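Probable dipeptidase (Pseudomonas aeruginosa, PDB 3B40) probably hydrolyses dipeptides as a metal-dependent dipeptidase of the membrane dipeptidase (M19) family. Local coordinates at residues M160-V166 / I208-M214; L240-N246 / A269-P273. The protein carries 11 engineered substitutions. Residues are numbered along the deposited sequence.

Contact 1 of 2, residues M160-V166 / I208-M214; sequences MFGFSYV and IIDVSQM. Engineered in segment 160-166: S164 (natural residue Asn).
Two backbone hydrogen bonds join neighbouring parallel strands of the TIM barrel expected of this family: F161 N donates to I208 O at 2.8 Å, and D210 N to F161 O at 2.7 Å. F161 thus bonds the residues flanking I209, its register partner (CA to CA 5.3 Å), while M160 pairs with I208 (CA to CA 4.3 Å). The strand axes approach to 4.5 Å and run 26° apart. Just past the strands the backbones part briefly, and a water fills the gap, accepting from S164 N (3.0 Å) and donating to D210 O (2.9 Å) and S212 O (2.6 Å), before S164 and Y165 come alongside M214 and Q213 (CA to CA 5.2 and 5.3 Å). D210, chi1 t, folds back so that OD1 accepts from S212 N at 3.0 Å, an Asx turn, while its OD2 bonds S233 on the next strand; G162 has no side chain to crowd this carboxylate. A type II turn, V211 to M214, follows; Q213 takes its left-handed position (phi 92°, psi -21°) and sets NE2 3.6 Å from Y165 CD1, with OE1 held by R176 and NE2 by H234. Y165 bonds D362 through OH. On one face of the sheet, the long, flexible M160 sets CG 3.9 Å from both I208 CB and D210 CB. On the other, the F163 edge meets branched I209, CE2 to CG2 4.0 Å. M214 adds an oblique Met-aromatic contact, SD 4.7 Å from the F163 ring centroid, and its CG lies 3.2 Å from OG of the engineered S164.

Contact 2 of 2, residues L240-N246 / A269-P273; sequences LVDIKRN and AYLRP
One direct hydrogen bond links the segments: N246 ND2 donates to Y270 O at 2.9 Å. The same amide nitrogen donates to V241 O at 3.1 Å, so asparagine, with two amide protons on a short side chain (chi1 m, chi2 -4°), ties its own loop to the other segment. A water adds a second polar link, accepting from R245 NH2 at 2.8 Å and lying 2.7 Å from Y270 OH; R245 NH2 also bonds the backbone of H234. The aromatic contacts centre on Y270, chi1 m. R245, chi1 t and chi2 p, lays its aliphatic stem over the ring, CG 4.0 Å from the centroid (CH-pi), and I243 CD1 lies 3.6 Å from Y270 CD1. The loop 240-246, leading from barrel strand 230-235 to helix 249-257, has an inverse gamma turn centred on D242 and a type I turn from I243 to N246, closed by N246 N to I243 O at 3.1 Å. Segment 269-273 leaves a short, weakly bonded helix and runs extended through R272 to P273. In the apolar packing, L240 is nearest L271 (CA to CA 5.7 Å) and V241 nearest P273 (CA to CA 5.5 Å). Branched V241, chi1 t, packs against the backbone from Y270 to P273, CG2 3.4 Å from Y270 O and 3.7 Å from P273 CD; L240 CD2 lies 3.7 Å from L271 O.

Followed from the N terminus, the chain has laid down strands 25-29, 62-68, 113-115 and 131-138 when it reaches strand 160-162 and the loop after it; it then passes through helix 193-205 before strand 208-210 returns alongside; contact 1 closes this parallel beta-alpha-beta crossover over 41 intervening residues. Helix 216-225 and strand 230-235 follow, leading to contact 2, which closes a smaller excursion of 22 residues containing helix 249-257 and strand 261-265. The two closures lie in series, neither nested nor crossed. Their centres are about 18 Å apart, yet they touch: Q213 NE2 lies 3.3 Å from R245 NH2 as packing. Strand 230-235 bridges them, pairing with 208-210 on one side and 261-265 on the other.

Contact 1 of 2, residues M160-V166 / I208-M214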
loop_
_atom_site.group_PDB
_atom_site.type_symbol
_atom_site.label_atom_id
_atom_site.label_comp_id
_atom_site.label_asym_id
_atom_site.label_seq_id
_atom_site.Cartn_x
_atom_site.Cartn_y
_atom_site.Cartn_z
ATOM N N MET A 160 8.556 -8.009 -4.666
ATOM C CA MET A 160 7.946 -6.755 -5.134
ATOM C C MET A 160 8.675 -5.644 -4.388
ATOM O O MET A 160 8.970 -5.811 -3.210
ATOM C CB MET A 160 6.424 -6.716 -4.806
ATOM C CG MET A 160 5.644 -5.432 -5.302
ATOM S SD MET A 160 3.784 -5.416 -5.371
ATOM C CE MET A 160 3.313 -5.727 -3.670
ATOM N N PHE A 161 8.974 -4.538 -5.082
ATOM C CA PHE A 161 9.687 -3.384 -4.519
ATOM C C PHE A 161 9.014 -2.077 -4.964
ATOM O O PHE A 161 8.797 -1.827 -6.176
ATOM C CB PHE A 161 11.172 -3.398 -4.973
ATOM C CG PHE A 161 11.976 -2.202 -4.496
ATOM C CD1 PHE A 161 12.262 -1.143 -5.354
ATOM C CD2 PHE A 161 12.427 -2.136 -3.192
ATOM C CE1 PHE A 161 13.008 -0.022 -4.907
ATOM C CE2 PHE A 161 13.167 -1.022 -2.747
ATOM C CZ PHE A 161 13.444 0.023 -3.588
ATOM N N GLY A 162 8.637 -1.280 -3.982
ATOM C CA GLY A 162 8.160 0.081 -4.242
ATOM C C GLY A 162 9.232 1.049 -3.824
ATOM O O GLY A 162 9.762 0.958 -2.728
ATOM N N PHE A 163 9.600 1.950 -4.714
ATOM C CA PHE A 163 10.629 2.940 -4.417
ATOM C C PHE A 163 10.273 3.890 -3.306
ATOM O O PHE A 163 11.168 4.428 -2.627
ATOM C CB PHE A 163 10.831 3.811 -5.649
ATOM C CG PHE A 163 11.616 3.148 -6.746
ATOM C CD1 PHE A 163 12.908 3.550 -6.994
ATOM C CD2 PHE A 163 11.036 2.160 -7.567
ATOM C CE1 PHE A 163 13.656 2.963 -8.028
ATOM C CE2 PHE A 163 11.776 1.563 -8.576
ATOM C CZ PHE A 163 13.083 1.982 -8.825
ATOM N N SER A 164 8.981 4.176 -3.156
ATOM C CA SER A 164 8.599 5.323 -2.344
ATOM C C SER A 164 7.708 5.014 -1.195
ATOM O O SER A 164 6.998 4.024 -1.201
ATOM C CB SER A 164 7.907 6.394 -3.192
ATOM O OG SER A 164 8.748 6.854 -4.228
ATOM N N TYR A 165 7.786 5.879 -0.193
ATOM C CA TYR A 165 6.745 6.072 0.791
ATOM C C TYR A 165 6.480 7.593 0.849
ATOM O O TYR A 165 6.719 8.318 -0.137
ATOM C CB TYR A 165 7.186 5.478 2.140
ATOM C CG TYR A 165 6.117 5.376 3.205
ATOM C CD1 TYR A 165 4.997 4.532 3.052
ATOM C CD2 TYR A 165 6.235 6.110 4.383
ATOM C CE1 TYR A 165 4.001 4.440 4.076
ATOM C CE2 TYR A 165 5.257 6.050 5.372
ATOM C CZ TYR A 165 4.148 5.203 5.224
ATOM O OH TYR A 165 3.217 5.142 6.243
ATOM N N VAL A 166 5.938 8.065 1.960
ATOM C CA VAL A 166 5.947 9.501 2.311
ATOM C C VAL A 166 7.414 9.980 2.451
ATOM O O VAL A 166 8.253 9.273 3.025
ATOM C CB VAL A 166 5.142 9.727 3.632
ATOM C CG1 VAL A 166 5.183 11.177 4.050
ATOM C CG2 VAL A 166 3.679 9.323 3.450
ATOM N N ILE A 208 8.783 -7.427 -8.968
ATOM C CA ILE A 208 7.715 -6.556 -9.431
ATOM C C ILE A 208 8.036 -5.138 -8.968
ATOM O O ILE A 208 8.286 -4.920 -7.774
ATOM C CB ILE A 208 6.320 -6.951 -8.852
ATOM C CG1 ILE A 208 5.920 -8.388 -9.229
ATOM C CG2 ILE A 208 5.233 -5.973 -9.358
ATOM C CD1 ILE A 208 4.861 -8.999 -8.288
ATOM N N ILE A 209 8.044 -4.193 -9.900
ATOM C CA ILE A 209 8.132 -2.770 -9.525
ATOM C C ILE A 209 6.774 -2.200 -9.118
ATOM O O ILE A 209 5.793 -2.300 -9.877
ATOM C CB ILE A 209 8.748 -1.895 -10.650
ATOM C CG1 ILE A 209 10.171 -2.371 -10.995
ATOM C CG2 ILE A 209 8.715 -0.371 -10.207
ATOM C CD1 ILE A 209 10.677 -1.910 -12.364
ATOM N N ASP A 210 6.734 -1.593 -7.930
ATOM C CA ASP A 210 5.512 -1.023 -7.332
ATOM C C ASP A 210 5.582 0.513 -7.369
ATOM O O ASP A 210 6.520 1.104 -6.827
ATOM C CB ASP A 210 5.373 -1.544 -5.898
ATOM C CG ASP A 210 4.165 -0.975 -5.151
ATOM O OD1 ASP A 210 3.292 -0.303 -5.755
ATOM O OD2 ASP A 210 4.111 -1.216 -3.923
ATOM N N VAL A 211 4.617 1.144 -8.046
ATOM C CA VAL A 211 4.639 2.572 -8.211
ATOM C C VAL A 211 3.744 3.351 -7.233
ATOM O O VAL A 211 3.743 4.569 -7.275
ATOM C CB VAL A 211 4.334 3.007 -9.687
ATOM C CG1 VAL A 211 5.320 2.321 -10.649
ATOM C CG2 VAL A 211 2.896 2.683 -10.043
ATOM N N SER A 212 3.008 2.672 -6.354
ATOM C CA SER A 212 2.197 3.396 -5.357
ATOM C C SER A 212 3.150 4.226 -4.488
ATOM O O SER A 212 4.195 3.711 -4.116
ATOM C CB SER A 212 1.384 2.429 -4.484
ATOM O OG SER A 212 0.269 1.923 -5.205
ATOM N N GLN A 213 2.792 5.497 -4.223
ATOM C CA GLN A 213 3.543 6.444 -3.358
ATOM C C GLN A 213 4.563 7.332 -4.118
ATOM O O GLN A 213 4.989 8.375 -3.618
ATOM C CB GLN A 213 4.231 5.746 -2.170
ATOM C CG GLN A 213 3.336 4.841 -1.228
ATOM C CD GLN A 213 2.859 5.493 0.048
ATOM O OE1 GLN A 213 3.163 6.657 0.322
ATOM N NE2 GLN A 213 2.092 4.721 0.876
ATOM N N MET A 214 4.975 6.882 -5.304
ATOM C CA MET A 214 5.949 7.564 -6.149
ATOM C C MET A 214 5.319 8.805 -6.795
ATOM O O MET A 214 4.148 8.787 -7.139
ATOM C CB MET A 214 6.400 6.600 -7.269
ATOM C CG MET A 214 7.315 5.435 -6.767
ATOM S SD MET A 214 7.940 4.275 -8.036
ATOM C CE MET A 214 9.264 5.190 -8.789
HETATM O O HOH W 1 6.640 2.833 -4.501
#

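Contact 2 of 2, residues L240-N246 / A269-P273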
loop_
_atom_site.group_PDB
_atom_site.type_symbol
_atom_site.label_atom_id
_atom_site.label_comp_id
_atom_site.label_asym_id
_atom_site.label_seq_id
_atom_site.Cartn_x
_atom_site.Cartn_y
_atom_site.Cartn_z
ATOM N N LEU A 240 -12.067 10.250 -7.755
ATOM C CA LEU A 240 -12.718 10.230 -6.446
ATOM C C LEU A 240 -12.247 11.317 -5.484
ATOM O O LEU A 240 -13.057 12.014 -4.891
ATOM C CB LEU A 240 -12.619 8.846 -5.792
ATOM C CG LEU A 240 -13.596 7.860 -6.492
ATOM C CD1 LEU A 240 -12.948 7.227 -7.742
ATOM C CD2 LEU A 240 -14.123 6.796 -5.525
ATOM N N VAL A 241 -10.942 11.432 -5.305
ATOM C CA VAL A 241 -10.368 12.438 -4.417
ATOM C C VAL A 241 -9.152 12.933 -5.176
ATOM O O VAL A 241 -8.283 12.148 -5.636
ATOM C CB VAL A 241 -9.978 11.866 -3.038
ATOM C CG1 VAL A 241 -9.293 12.948 -2.153
ATOM C CG2 VAL A 241 -11.212 11.291 -2.312
ATOM N N ASP A 242 -9.135 14.238 -5.367
ATOM C CA ASP A 242 -8.139 14.860 -6.206
ATOM C C ASP A 242 -6.945 15.255 -5.337
ATOM O O ASP A 242 -6.807 16.387 -4.893
ATOM C CB ASP A 242 -8.775 16.034 -6.976
ATOM C CG ASP A 242 -7.878 16.563 -8.089
ATOM O OD1 ASP A 242 -6.965 15.845 -8.558
ATOM O OD2 ASP A 242 -8.067 17.729 -8.468
ATOM N N ILE A 243 -6.075 14.281 -5.090
ATOM C CA ILE A 243 -4.899 14.458 -4.274
ATOM C C ILE A 243 -3.759 13.831 -5.073
ATOM O O ILE A 243 -3.994 12.928 -5.877
ATOM C CB ILE A 243 -5.049 13.789 -2.854
ATOM C CG1 ILE A 243 -5.514 12.338 -2.962
ATOM C CG2 ILE A 243 -5.992 14.599 -1.950
ATOM C CD1 ILE A 243 -5.483 11.539 -1.561
ATOM N N LYS A 244 -2.542 14.322 -4.869
ATOM C CA LYS A 244 -1.339 13.832 -5.582
ATOM C C LYS A 244 -1.024 12.379 -5.307
ATOM O O LYS A 244 -0.504 11.703 -6.189
ATOM C CB LYS A 244 -0.137 14.727 -5.262
ATOM C CG LYS A 244 -0.378 16.112 -5.830
ATOM C CD LYS A 244 0.716 17.116 -5.651
ATOM C CE LYS A 244 0.150 18.430 -6.273
ATOM N NZ LYS A 244 1.115 19.555 -6.333
ATOM N N ARG A 245 -1.358 11.924 -4.100
ATOM C CA ARG A 245 -1.279 10.497 -3.696
ATOM C C ARG A 245 -2.101 9.538 -4.571
ATOM O O ARG A 245 -1.717 8.377 -4.760
ATOM C CB ARG A 245 -1.637 10.335 -2.203
ATOM C CG ARG A 245 -1.495 8.872 -1.593
ATOM C CD ARG A 245 -0.174 8.134 -1.889
ATOM N NE ARG A 245 -0.177 6.796 -1.216
ATOM C CZ ARG A 245 -0.533 5.649 -1.787
ATOM N NH1 ARG A 245 -0.856 5.593 -3.083
ATOM N NH2 ARG A 245 -0.535 4.532 -1.064
ATOM N N ASN A 246 -3.193 10.037 -5.165
ATOM C CA ASN A 246 -4.043 9.255 -6.079
ATOM C C ASN A 246 -3.579 9.335 -7.558
ATOM O O ASN A 246 -2.769 10.207 -7.904
ATOM C CB ASN A 246 -5.512 9.713 -5.914
ATOM C CG ASN A 246 -6.169 9.144 -4.650
ATOM O OD1 ASN A 246 -5.561 8.344 -3.940
ATOM N ND2 ASN A 246 -7.454 9.473 -4.424
ATOM N N ALA A 269 -9.805 8.166 3.352
ATOM C CA ALA A 269 -9.587 9.543 2.859
ATOM C C ALA A 269 -9.131 9.665 1.407
ATOM O O ALA A 269 -9.098 10.785 0.867
ATOM C CB ALA A 269 -8.605 10.325 3.780
ATOM N N TYR A 270 -8.761 8.554 0.773
ATOM C CA TYR A 270 -8.382 8.595 -0.633
ATOM C C TYR A 270 -9.616 8.268 -1.482
ATOM O O TYR A 270 -9.552 8.325 -2.730
ATOM C CB TYR A 270 -7.291 7.577 -1.009
ATOM C CG TYR A 270 -5.942 7.560 -0.278
ATOM C CD1 TYR A 270 -5.490 8.629 0.503
ATOM C CD2 TYR A 270 -5.100 6.435 -0.413
ATOM C CE1 TYR A 270 -4.241 8.551 1.176
ATOM C CE2 TYR A 270 -3.845 6.355 0.232
ATOM C CZ TYR A 270 -3.441 7.405 1.030
ATOM O OH TYR A 270 -2.217 7.306 1.644
ATOM N N LEU A 271 -10.726 7.935 -0.809
ATOM C CA LEU A 271 -11.948 7.465 -1.471
ATOM C C LEU A 271 -13.118 8.430 -1.336
ATOM O O LEU A 271 -13.980 8.489 -2.206
ATOM C CB LEU A 271 -12.368 6.091 -0.932
ATOM C CG LEU A 271 -11.414 4.919 -1.163
ATOM C CD1 LEU A 271 -11.838 3.722 -0.278
ATOM C CD2 LEU A 271 -11.335 4.535 -2.646
ATOM N N ARG A 272 -13.163 9.140 -0.214
ATOM C CA ARG A 272 -14.147 10.191 0.014
ATOM C C ARG A 272 -13.451 11.510 0.399
ATOM O O ARG A 272 -12.671 11.512 1.353
ATOM C CB ARG A 272 -15.078 9.777 1.145
ATOM C CG ARG A 272 -16.144 10.812 1.453
ATOM C CD ARG A 272 -16.919 10.459 2.712
ATOM N NE ARG A 272 -17.855 9.377 2.475
ATOM C CZ ARG A 272 -18.609 8.832 3.421
ATOM N NH1 ARG A 272 -18.518 9.287 4.659
ATOM N NH2 ARG A 272 -19.440 7.821 3.135
ATOM N N PRO A 273 -13.744 12.620 -0.322
ATOM C CA PRO A 273 -13.227 13.950 0.043
ATOM C C PRO A 273 -13.685 14.355 1.462
ATOM O O PRO A 273 -14.800 14.046 1.843
ATOM C CB PRO A 273 -13.849 14.898 -1.000
ATOM C CG PRO A 273 -14.402 14.031 -2.081
ATOM C CD PRO A 273 -14.571 12.643 -1.547
HETATM O O HOH W 2 -1.062 4.856 1.679
#